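Local atomic coordinates of isomaltodextranase (Arthrobacter globiformis, PDB entry 5AWO), a protein that hydrolyses (1->6)-alpha-D-glucosidic linkages in polysaccharides such as dextran, removing successive isomaltose units from the non-reducing ends of the chains. Residues W65-F70 against R117-G122; G82-S87 against V123-L128; S88-N93 against R132-D137; H105-W110 against V187-D192. All coordinates share one frame; numbering follows the deposited sequence.

Contact 1: W65-F70 against R117-G122; sequences WLAGNF and RKMKLG
Met119 has CG opposite its carbonyl carbon (chi1 -68°), and with the extended chi2 this brings SD to 3.9 Å from CA of Ala67. The bend at chi3 (71°) then turns CE to 3.8 Å from CB of Leu66. The side chains of Leu66 and Met119 cross at about a right angle, and Leu66 CD1 also touches CE. Ala67 points its methyl group at the other segment. There its CB meets Arg117 CB at 3.8 Å, and the next two carbons of the Arg117 chain pass alongside it. The guanidinium goes elsewhere: NH1 donates to Tyr113 O, and the group makes a cation-pi contact with Tyr113. No direct hydrogen bond joins the two segments. One water links their backbones, giving its hydrogens to Ala67 O and Arg117 O, each 2.8 Å from the water oxygen. An alanine in place of Met119 would lose SD and CE, and would probably open a gap beside Leu66 and Ala67. Lys118, with positive phi, is the C-prime residue of a Schellman motif that ends helix 107-116, with Met119 N bonded back to Leu114 O. The contact thus joins the end of helix 56-68 to the turn between helix 107-116 and strand 120-124, on the outside of the TIM barrel. Met119 also packs on Leu114 of helix 107-116, and strand 120-124 runs on from here beside strand 77-79.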
# COMPACT_ATOMS: atom_id res chain seq x y z
N TRP A 65 -22.33 -16.33 0.04
CA TRP A 65 -21.28 -17.17 0.61
C TRP A 65 -20.33 -16.34 1.47
O TRP A 65 -20.02 -16.72 2.59
CB TRP A 65 -20.53 -17.91 -0.51
CG TRP A 65 -19.18 -18.47 -0.16
CD1 TRP A 65 -18.90 -19.50 0.71
CD2 TRP A 65 -17.94 -18.04 -0.68
NE1 TRP A 65 -17.55 -19.73 0.73
CE2 TRP A 65 -16.94 -18.86 -0.14
CE3 TRP A 65 -17.57 -17.06 -1.62
CZ2 TRP A 65 -15.60 -18.71 -0.45
CZ3 TRP A 65 -16.23 -16.91 -1.93
CH2 TRP A 65 -15.26 -17.73 -1.35
N LEU A 66 -19.91 -15.17 0.99
CA LEU A 66 -19.05 -14.32 1.78
C LEU A 66 -19.75 -13.88 3.05
O LEU A 66 -19.16 -13.85 4.12
CB LEU A 66 -18.62 -13.06 1.01
CG LEU A 66 -17.72 -13.34 -0.19
CD1 LEU A 66 -17.70 -12.10 -1.06
CD2 LEU A 66 -16.32 -13.74 0.25
N ALA A 67 -21.03 -13.50 2.94
CA ALA A 67 -21.71 -12.98 4.10
C ALA A 67 -21.79 -14.01 5.23
O ALA A 67 -21.80 -13.62 6.39
CB ALA A 67 -23.11 -12.52 3.71
N GLY A 68 -21.86 -15.29 4.88
CA GLY A 68 -21.95 -16.37 5.86
C GLY A 68 -20.64 -16.94 6.38
O GLY A 68 -20.63 -17.66 7.37
N ASN A 69 -19.55 -16.63 5.71
CA ASN A 69 -18.29 -17.17 6.15
C ASN A 69 -17.35 -15.95 6.37
O ASN A 69 -17.19 -15.46 7.49
CB ASN A 69 -17.79 -18.21 5.12
CG ASN A 69 -18.80 -19.38 4.88
OD1 ASN A 69 -18.60 -20.50 5.37
ND2 ASN A 69 -19.88 -19.12 4.11
N PHE A 70 -16.90 -15.33 5.31
CA PHE A 70 -15.75 -14.43 5.43
C PHE A 70 -15.99 -13.02 5.92
O PHE A 70 -15.08 -12.38 6.42
CB PHE A 70 -15.02 -14.39 4.10
CG PHE A 70 -14.51 -15.73 3.69
CD1 PHE A 70 -13.29 -16.18 4.14
CD2 PHE A 70 -15.31 -16.59 2.97
CE1 PHE A 70 -12.82 -17.43 3.81
CE2 PHE A 70 -14.86 -17.87 2.65
CZ PHE A 70 -13.59 -18.27 3.05
N ARG A 117 -26.16 -7.26 4.55
CA ARG A 117 -25.30 -8.36 4.97
C ARG A 117 -24.00 -7.87 5.65
O ARG A 117 -23.04 -8.63 5.74
CB ARG A 117 -25.02 -9.25 3.76
CG ARG A 117 -26.27 -9.98 3.31
CD ARG A 117 -26.27 -10.48 1.88
NE ARG A 117 -27.54 -11.14 1.56
CZ ARG A 117 -28.70 -10.51 1.36
NH1 ARG A 117 -28.79 -9.19 1.41
NH2 ARG A 117 -29.80 -11.21 1.08
N LYS A 118 -24.01 -6.64 6.15
CA LYS A 118 -22.86 -6.02 6.84
C LYS A 118 -21.61 -5.92 5.92
O LYS A 118 -20.48 -6.03 6.38
CB LYS A 118 -22.49 -6.76 8.13
CG LYS A 118 -23.65 -7.07 9.08
CD LYS A 118 -23.18 -7.96 10.23
CE LYS A 118 -24.31 -8.71 10.90
NZ LYS A 118 -25.29 -7.78 11.54
N MET A 119 -21.86 -5.67 4.64
CA MET A 119 -20.80 -5.63 3.63
C MET A 119 -20.93 -4.35 2.80
O MET A 119 -21.95 -3.64 2.87
CB MET A 119 -20.91 -6.85 2.73
CG MET A 119 -20.60 -8.16 3.45
SD MET A 119 -20.70 -9.60 2.42
CE MET A 119 -19.27 -9.38 1.36
N LYS A 120 -19.89 -4.09 2.01
CA LYS A 120 -19.78 -2.89 1.18
C LYS A 120 -19.38 -3.27 -0.24
O LYS A 120 -18.81 -4.35 -0.49
CB LYS A 120 -18.74 -1.94 1.76
CG LYS A 120 -19.11 -1.41 3.15
CD LYS A 120 -17.96 -0.68 3.83
CE LYS A 120 -18.02 -0.86 5.36
NZ LYS A 120 -16.95 -0.19 6.16
N LEU A 121 -19.71 -2.40 -1.17
CA LEU A 121 -19.37 -2.55 -2.58
C LEU A 121 -18.02 -1.95 -2.91
O LEU A 121 -17.75 -0.79 -2.64
CB LEU A 121 -20.42 -1.82 -3.42
CG LEU A 121 -20.23 -1.83 -4.94
CD1 LEU A 121 -20.37 -3.22 -5.51
CD2 LEU A 121 -21.23 -0.87 -5.58
N GLY A 122 -17.16 -2.75 -3.56
CA GLY A 122 -15.94 -2.25 -4.17
C GLY A 122 -16.09 -2.24 -5.67
O GLY A 122 -16.68 -3.15 -6.25
O HOH W 1 -22.62 -11.07 7.07

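Contact 2: G82-S87 against V123-L128; sequences GWIEGS and VYYNPL. With ACT (acetate ion), chain C.
Gly82 and Tyr124 bring the two backbones nearest, CA to CA 6.6 Å, and beyond them a type I turn from Ile84 to Ser87 closes with Ser87 N bonded to Ile84 O. Gly82 lies over one face of the Tyr124 ring. Its N sits above the ring centre, and its CA makes a CH-pi contact 3.9 Å from the centroid of the Tyr124 ring, 29° off the normal. With Ile84 chi1 at 52°, CG1 of Ile84 is turned to both tyrosine rings. It reaches the edge of the Tyr124 ring and lies 3.9 Å from CE1 of Tyr125, approached obliquely. Tyr125 OH donates to a water at 2.7 Å. That water in turn donates to Ile84 O and Ser87 O, so it ties the turn to the ring.

An acetate ion, probably from the crystallisation liquor, lies beside Ile84 and Tyr124. Ile84 N donates to its OXT at 2.8 Å (angle 161°), and its CH3 stands at the Tyr124 edge, 3.8 Å from Tyr124 OH. That hydroxyl is hydrogen-bonded to OD2 of Asp201, the probable nucleophile, so Tyr124 probably serves as a second-shell residue, positioning Asp201. A phenylalanine here would probably leave Asp201 OD2 without this partner and freer to turn.

The contact lies at the C-terminal end of strand 120-124, the usual site of the catalytic pocket in a TIM barrel. Leu169 of strand 169-172 packs on both Ile84 and Tyr125. Helix 179-192 packs on Val123 and Pro127, and helix 44-50 on Trp83.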
# COMPACT_ATOMS: atom_id res chain seq x y z
N GLY A 82 -12.64 -6.33 -14.11
CA GLY A 82 -12.72 -5.94 -15.49
C GLY A 82 -13.78 -6.69 -16.28
O GLY A 82 -14.81 -7.07 -15.73
N TRP A 83 -13.52 -6.87 -17.57
CA TRP A 83 -14.50 -7.39 -18.51
C TRP A 83 -15.71 -6.46 -18.49
O TRP A 83 -16.84 -6.93 -18.40
CB TRP A 83 -14.86 -8.85 -18.21
CG TRP A 83 -13.68 -9.74 -18.43
CD1 TRP A 83 -13.37 -10.41 -19.57
CD2 TRP A 83 -12.64 -10.01 -17.50
NE1 TRP A 83 -12.19 -11.11 -19.41
CE2 TRP A 83 -11.72 -10.88 -18.15
CE3 TRP A 83 -12.37 -9.62 -16.19
CZ2 TRP A 83 -10.55 -11.33 -17.53
CZ3 TRP A 83 -11.19 -10.09 -15.57
CH2 TRP A 83 -10.32 -10.94 -16.24
N ILE A 84 -15.45 -5.15 -18.58
CA ILE A 84 -16.49 -4.10 -18.52
C ILE A 84 -16.83 -3.42 -19.83
O ILE A 84 -17.63 -2.47 -19.84
CB ILE A 84 -16.27 -3.08 -17.36
CG1 ILE A 84 -14.86 -2.45 -17.34
CG2 ILE A 84 -16.56 -3.73 -16.02
CD1 ILE A 84 -14.45 -1.72 -18.60
N GLU A 85 -16.30 -3.90 -20.94
CA GLU A 85 -16.69 -3.28 -22.22
C GLU A 85 -18.20 -3.45 -22.46
O GLU A 85 -18.83 -2.58 -23.09
CB GLU A 85 -15.81 -3.76 -23.38
CG GLU A 85 -14.43 -3.12 -23.35
CD GLU A 85 -13.62 -3.36 -24.63
OE1 GLU A 85 -14.05 -4.20 -25.43
OE2 GLU A 85 -12.55 -2.72 -24.83
N GLY A 86 -18.79 -4.50 -21.90
CA GLY A 86 -20.22 -4.76 -21.99
C GLY A 86 -21.06 -4.07 -20.91
O GLY A 86 -22.23 -4.39 -20.73
N SER A 87 -20.45 -3.13 -20.18
CA SER A 87 -21.21 -2.23 -19.31
C SER A 87 -21.39 -0.91 -20.06
O SER A 87 -20.54 -0.02 -19.95
CB SER A 87 -20.48 -2.02 -17.99
OG SER A 87 -21.24 -1.24 -17.10
N VAL A 123 -15.63 -1.15 -6.30
CA VAL A 123 -15.79 -1.00 -7.73
C VAL A 123 -14.46 -0.91 -8.47
O VAL A 123 -13.60 -0.13 -8.11
CB VAL A 123 -16.64 0.24 -8.09
CG1 VAL A 123 -16.65 0.49 -9.59
CG2 VAL A 123 -18.07 0.03 -7.61
N TYR A 124 -14.36 -1.72 -9.52
CA TYR A 124 -13.29 -1.59 -10.52
C TYR A 124 -13.78 -0.69 -11.65
O TYR A 124 -14.73 -1.01 -12.35
CB TYR A 124 -12.95 -2.97 -11.05
CG TYR A 124 -11.98 -3.07 -12.21
CD1 TYR A 124 -12.36 -2.79 -13.51
CD2 TYR A 124 -10.69 -3.55 -12.01
CE1 TYR A 124 -11.48 -2.91 -14.58
CE2 TYR A 124 -9.83 -3.71 -13.08
CZ TYR A 124 -10.23 -3.39 -14.35
OH TYR A 124 -9.36 -3.53 -15.43
N TYR A 125 -13.20 0.49 -11.75
CA TYR A 125 -13.40 1.32 -12.94
C TYR A 125 -12.32 2.38 -13.02
O TYR A 125 -11.77 2.80 -12.02
CB TYR A 125 -14.80 1.98 -12.98
CG TYR A 125 -15.30 2.12 -14.40
CD1 TYR A 125 -15.78 1.01 -15.09
CD2 TYR A 125 -15.32 3.36 -15.05
CE1 TYR A 125 -16.19 1.09 -16.41
CE2 TYR A 125 -15.72 3.45 -16.37
CZ TYR A 125 -16.18 2.33 -17.04
OH TYR A 125 -16.58 2.45 -18.35
N ASN A 126 -12.06 2.82 -14.25
CA ASN A 126 -11.12 3.89 -14.50
C ASN A 126 -11.94 5.08 -14.98
O ASN A 126 -12.57 5.00 -16.02
CB ASN A 126 -10.07 3.46 -15.54
CG ASN A 126 -8.98 4.50 -15.72
OD1 ASN A 126 -9.26 5.71 -15.64
ND2 ASN A 126 -7.74 4.06 -15.96
N PRO A 127 -11.93 6.19 -14.21
CA PRO A 127 -12.82 7.31 -14.57
C PRO A 127 -12.34 8.13 -15.75
O PRO A 127 -13.01 9.13 -16.10
CB PRO A 127 -12.86 8.12 -13.30
CG PRO A 127 -11.50 7.90 -12.70
CD PRO A 127 -11.17 6.47 -13.00
N LEU A 128 -11.24 7.73 -16.39
CA LEU A 128 -10.86 8.27 -17.68
C LEU A 128 -11.39 7.46 -18.86
O LEU A 128 -11.10 7.79 -20.02
CB LEU A 128 -9.35 8.51 -17.80
CG LEU A 128 -9.06 9.97 -17.38
CD1 LEU A 128 -9.14 10.15 -15.89
CD2 LEU A 128 -7.70 10.41 -17.87
C ACT C . -11.75 -4.18 -19.83
O ACT C . -11.36 -4.49 -20.96
OXT ACT C . -12.84 -4.56 -19.44
CH3 ACT C . -10.85 -3.39 -18.94
O HOH W 2 -17.89 0.33 -19.28

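Contact 3: S88-N93 against R132-D137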
# COMPACT_ATOMS: atom_id res chain seq x y z
N SER A 88 -22.48 -0.80 -20.83
CA SER A 88 -22.69 0.36 -21.70
C SER A 88 -23.77 1.30 -21.23
O SER A 88 -23.77 2.45 -21.65
CB SER A 88 -23.02 -0.10 -23.14
OG SER A 88 -24.35 -0.59 -23.27
N ARG A 89 -24.70 0.81 -20.42
CA ARG A 89 -25.78 1.68 -19.94
C ARG A 89 -25.19 2.73 -19.00
O ARG A 89 -24.38 2.38 -18.12
CB ARG A 89 -26.83 0.88 -19.20
CG ARG A 89 -27.57 -0.13 -20.08
CD ARG A 89 -28.58 -0.98 -19.33
NE ARG A 89 -27.95 -1.84 -18.33
CZ ARG A 89 -28.56 -2.85 -17.69
NH1 ARG A 89 -29.82 -3.16 -17.98
NH2 ARG A 89 -27.89 -3.56 -16.78
N THR A 90 -25.58 4.01 -19.18
CA THR A 90 -25.08 5.06 -18.32
C THR A 90 -26.18 6.01 -17.87
O THR A 90 -27.28 6.04 -18.45
CB THR A 90 -23.97 5.87 -19.00
OG1 THR A 90 -24.48 6.48 -20.20
CG2 THR A 90 -22.75 5.00 -19.32
N THR A 91 -25.88 6.77 -16.82
CA THR A 91 -26.74 7.87 -16.39
C THR A 91 -26.75 8.94 -17.47
O THR A 91 -26.01 8.90 -18.48
CB THR A 91 -26.22 8.51 -15.09
OG1 THR A 91 -24.97 9.17 -15.35
CG2 THR A 91 -26.05 7.50 -13.98
N GLY A 92 -27.56 9.95 -17.22
CA GLY A 92 -27.59 11.11 -18.10
C GLY A 92 -26.27 11.85 -18.19
O GLY A 92 -26.10 12.66 -19.08
N ASN A 93 -25.32 11.53 -17.31
CA ASN A 93 -24.00 12.15 -17.33
C ASN A 93 -22.88 11.18 -17.72
O ASN A 93 -21.72 11.49 -17.55
CB ASN A 93 -23.69 12.79 -15.98
CG ASN A 93 -24.84 13.66 -15.47
OD1 ASN A 93 -25.44 13.36 -14.45
ND2 ASN A 93 -25.12 14.75 -16.18
N ARG A 132 -18.25 4.33 -25.54
CA ARG A 132 -18.69 4.72 -26.87
C ARG A 132 -20.21 4.94 -26.92
O ARG A 132 -20.68 5.85 -27.61
CB ARG A 132 -18.26 3.67 -27.89
CG ARG A 132 -18.53 4.03 -29.33
CD ARG A 132 -17.93 2.93 -30.19
NE ARG A 132 -18.17 3.15 -31.61
CZ ARG A 132 -17.53 2.51 -32.59
NH1 ARG A 132 -16.60 1.60 -32.31
NH2 ARG A 132 -17.82 2.78 -33.87
N ALA A 133 -20.98 4.17 -26.18
CA ALA A 133 -22.45 4.33 -26.18
C ALA A 133 -22.86 5.68 -25.60
O ALA A 133 -23.90 6.26 -25.98
CB ALA A 133 -23.12 3.20 -25.41
N ALA A 134 -22.09 6.18 -24.65
CA ALA A 134 -22.40 7.48 -24.07
C ALA A 134 -22.00 8.59 -25.03
O ALA A 134 -22.71 9.60 -25.16
CB ALA A 134 -21.73 7.66 -22.72
N VAL A 135 -20.84 8.45 -25.67
CA VAL A 135 -20.40 9.36 -26.72
C VAL A 135 -21.45 9.48 -27.83
O VAL A 135 -21.71 10.59 -28.33
CB VAL A 135 -19.02 8.92 -27.28
CG1 VAL A 135 -18.70 9.62 -28.60
CG2 VAL A 135 -17.95 9.21 -26.24
N GLU A 136 -22.06 8.36 -28.19
CA GLU A 136 -22.99 8.28 -29.32
C GLU A 136 -24.39 8.77 -28.97
O GLU A 136 -25.23 8.88 -29.86
CB GLU A 136 -23.00 6.84 -29.86
CG GLU A 136 -21.71 6.57 -30.61
CD GLU A 136 -21.56 5.15 -31.09
OE1 GLU A 136 -22.40 4.30 -30.75
OE2 GLU A 136 -20.55 4.89 -31.77
N ASP A 137 -24.64 9.09 -27.71
CA ASP A 137 -25.93 9.61 -27.27
C ASP A 137 -25.76 11.09 -26.96
O ASP A 137 -25.30 11.49 -25.88
CB ASP A 137 -26.44 8.82 -26.06
CG ASP A 137 -27.85 9.22 -25.64
OD1 ASP A 137 -28.28 10.34 -25.96
OD2 ASP A 137 -28.52 8.41 -24.97
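Methyl groups, not flat groups, carry the touch of Ala133 and Ala134 on Ser88 and Thr90. The one flat pair here lies within 132-137: the guanidinium of Arg132 takes Glu136 at its edge. Arg132 NE donates to Glu136 OE2 at 3.0 Å in a salt bridge. OE2 lies near the guanidinium plane; NE comes from its syn side but 35° out of the carboxylate plane. Across the contact, Ala133 CB lies 3.9 Å from Ser88 O and 4.0 Å from Ser88 CB. Ala134 CB faces Thr90 OG1 at 3.9 Å. Thr90 OG1 sits between its own backbone N and carbonyl carbon (chi1 60°), and it is hydrogen-bonded to Lys140 NZ.

The segments belong to two long excursions of the TIM barrel. The loop between strand 77-79 and helix 107-116 here meets the short helix 132-135, after strand 129-131, in the excursion beyond barrel strand 120-124. The small side chains are consistent with the close approach, CA of Ser88 to CA of Ala133 being 6.0 Å. Ser88 OG bonds to Asp101 OD2 within its own loop. Further along, Thr91 OG1 accepts from Asn93 N at 3.1 Å, forming an ST turn, and Asn93 ND2 donates to Thr141 O.

Contact 4: H105-W110 against V187-D192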
# COMPACT_ATOMS: atom_id res chain seq x y z
N HIS A 105 -30.11 -5.39 -11.90
CA HIS A 105 -30.07 -4.42 -10.83
C HIS A 105 -28.86 -3.52 -10.99
O HIS A 105 -27.83 -3.98 -11.49
CB HIS A 105 -30.01 -5.12 -9.49
CG HIS A 105 -31.09 -6.13 -9.28
ND1 HIS A 105 -32.38 -5.76 -8.96
CD2 HIS A 105 -31.08 -7.48 -9.34
CE1 HIS A 105 -33.12 -6.85 -8.84
NE2 HIS A 105 -32.36 -7.90 -9.06
N ASP A 106 -28.98 -2.28 -10.52
CA ASP A 106 -27.96 -1.27 -10.62
C ASP A 106 -27.00 -1.29 -9.42
O ASP A 106 -27.12 -2.13 -8.50
CB ASP A 106 -28.58 0.14 -10.89
CG ASP A 106 -29.38 0.70 -9.72
OD1 ASP A 106 -29.36 0.15 -8.60
OD2 ASP A 106 -30.01 1.76 -9.94
N TRP A 107 -26.02 -0.40 -9.43
CA TRP A 107 -25.01 -0.38 -8.37
C TRP A 107 -25.65 -0.14 -7.00
O TRP A 107 -25.24 -0.73 -6.01
CB TRP A 107 -23.98 0.70 -8.63
CG TRP A 107 -23.05 0.49 -9.82
CD1 TRP A 107 -22.90 1.30 -10.91
CD2 TRP A 107 -22.06 -0.54 -9.96
NE1 TRP A 107 -21.93 0.81 -11.74
CE2 TRP A 107 -21.39 -0.31 -11.17
CE3 TRP A 107 -21.69 -1.65 -9.19
CZ2 TRP A 107 -20.35 -1.15 -11.63
CZ3 TRP A 107 -20.67 -2.48 -9.63
CH2 TRP A 107 -20.03 -2.23 -10.85
N ALA A 108 -26.66 0.74 -6.95
CA ALA A 108 -27.28 1.08 -5.66
C ALA A 108 -27.98 -0.12 -5.06
O ALA A 108 -27.89 -0.36 -3.86
CB ALA A 108 -28.27 2.22 -5.82
N TYR A 109 -28.68 -0.88 -5.89
CA TYR A 109 -29.31 -2.10 -5.43
C TYR A 109 -28.28 -3.02 -4.78
O TYR A 109 -28.51 -3.54 -3.68
CB TYR A 109 -30.00 -2.84 -6.55
CG TYR A 109 -30.53 -4.18 -6.11
CD1 TYR A 109 -29.73 -5.31 -6.15
CD2 TYR A 109 -31.84 -4.32 -5.63
CE1 TYR A 109 -30.19 -6.55 -5.76
CE2 TYR A 109 -32.31 -5.56 -5.22
CZ TYR A 109 -31.49 -6.67 -5.28
OH TYR A 109 -31.92 -7.93 -4.88
N TRP A 110 -27.15 -3.19 -5.45
CA TRP A 110 -26.15 -4.12 -4.91
C TRP A 110 -25.46 -3.57 -3.67
O TRP A 110 -25.15 -4.34 -2.76
CB TRP A 110 -25.17 -4.57 -6.00
CG TRP A 110 -25.85 -5.58 -6.87
CD1 TRP A 110 -26.20 -5.43 -8.18
CD2 TRP A 110 -26.35 -6.86 -6.46
NE1 TRP A 110 -26.83 -6.54 -8.62
CE2 TRP A 110 -26.95 -7.44 -7.59
CE3 TRP A 110 -26.32 -7.59 -5.27
CZ2 TRP A 110 -27.54 -8.71 -7.56
CZ3 TRP A 110 -26.91 -8.86 -5.24
CH2 TRP A 110 -27.51 -9.39 -6.38
N VAL A 187 -15.77 9.76 -10.02
CA VAL A 187 -15.19 9.32 -8.75
C VAL A 187 -16.21 9.53 -7.62
O VAL A 187 -16.48 8.62 -6.84
CB VAL A 187 -13.85 10.00 -8.50
CG1 VAL A 187 -13.34 9.68 -7.11
CG2 VAL A 187 -12.84 9.56 -9.55
N ARG A 188 -16.79 10.73 -7.56
CA ARG A 188 -17.83 10.97 -6.54
C ARG A 188 -19.10 10.16 -6.72
O ARG A 188 -19.74 9.81 -5.73
CB ARG A 188 -18.15 12.46 -6.44
CG ARG A 188 -17.01 13.30 -5.91
CD ARG A 188 -17.43 14.66 -5.39
NE ARG A 188 -16.29 15.51 -5.05
CZ ARG A 188 -15.75 16.44 -5.84
NH1 ARG A 188 -16.22 16.70 -7.05
NH2 ARG A 188 -14.71 17.14 -5.41
N TYR A 189 -19.45 9.81 -7.94
CA TYR A 189 -20.56 8.93 -8.20
C TYR A 189 -20.43 7.61 -7.45
O TYR A 189 -21.35 7.16 -6.76
CB TYR A 189 -20.67 8.71 -9.69
CG TYR A 189 -21.63 7.66 -10.21
CD1 TYR A 189 -23.00 7.92 -10.31
CD2 TYR A 189 -21.16 6.43 -10.64
CE1 TYR A 189 -23.86 6.97 -10.81
CE2 TYR A 189 -22.00 5.49 -11.17
CZ TYR A 189 -23.37 5.75 -11.26
OH TYR A 189 -24.23 4.81 -11.81
N PHE A 190 -19.25 6.99 -7.52
CA PHE A 190 -19.05 5.76 -6.76
C PHE A 190 -18.94 6.00 -5.27
O PHE A 190 -19.53 5.28 -4.47
CB PHE A 190 -17.84 4.98 -7.31
CG PHE A 190 -18.08 4.43 -8.70
CD1 PHE A 190 -19.10 3.53 -8.92
CD2 PHE A 190 -17.31 4.81 -9.79
CE1 PHE A 190 -19.34 3.04 -10.18
CE2 PHE A 190 -17.54 4.31 -11.05
CZ PHE A 190 -18.58 3.43 -11.25
N LYS A 191 -18.19 7.03 -4.88
CA LYS A 191 -18.06 7.35 -3.46
C LYS A 191 -19.44 7.53 -2.82
O LYS A 191 -19.72 7.04 -1.73
CB LYS A 191 -17.28 8.64 -3.27
CG LYS A 191 -17.18 9.07 -1.83
CD LYS A 191 -17.03 10.55 -1.68
CE LYS A 191 -15.70 11.02 -2.16
NZ LYS A 191 -15.62 12.50 -1.96
N ASP A 192 -20.31 8.25 -3.51
CA ASP A 192 -21.63 8.57 -2.99
C ASP A 192 -22.52 7.34 -2.87
O ASP A 192 -23.38 7.28 -1.96
CB ASP A 192 -22.29 9.60 -3.90
CG ASP A 192 -21.65 10.97 -3.82
OD1 ASP A 192 -20.89 11.25 -2.91
OD2 ASP A 192 -21.92 11.80 -4.75
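Trp107 meets Tyr189 and Phe190 where two outer helices of the TIM barrel, 107-116 and 179-192, face each other. Its CB points toward the second helix, and CG lies opposite the carbonyl carbon (chi1 -69°). The five-membered ring makes the contact. CD1 comes first; Tyr189 OH lies 3.9 Å from it, at the edge of the indole and in its plane. That hydroxyl is hydrogen-bonded to Ile96 O. NE1 follows, 3.8 Å from Phe190 CE1, which stands over one face of the indole near its rim. CE2 is 4.1 Å from the same Phe190 CE1. Phe190 thus presents its edge to the indole face, a T-shaped pair with planes at 85° and centroids 5.4 Å apart. NE1 also makes a weak hydrogen bond to Ile96 O. The far ring turns to strand 120-124: CE3 lies 3.7 Å from Leu121 CD2, and CZ3 reaches Val123 CG2. Trp107 is therefore buried between helix 179-192 and the barrel wall.

Tyr189 packs on its neighbour, its CD2 lying above the centre of the Phe190 ring. Just before Trp107, Asp106 is the N-cap of helix 107-116: Tyr109 N donates to Asp106 OD1 at 3.0 Å, nearly straight at 166°.

In the fold
From the N terminus, the first segments come in order: 65-70 at the end of helix 56-68, then 82-87 and 88-93 in the long loop after strand 77-79. Segment 105-110 enters helix 107-116. Their partners follow in the same order, so all four contacts cross and none nests. Contact 1 closes a loop of 46 residues, contact 2 of 35, contact 3 of 38 and contact 4 of 76. Contacts 1 and 2 share strand 120-124, with centres about 22 Å apart. Contact 4 touches both through that strand, and contact 3 through Tyr189 on Thr91. Together they tie helices 56-68, 107-116 and 179-192 to strand 120-124, and the long loop to helix 132-135.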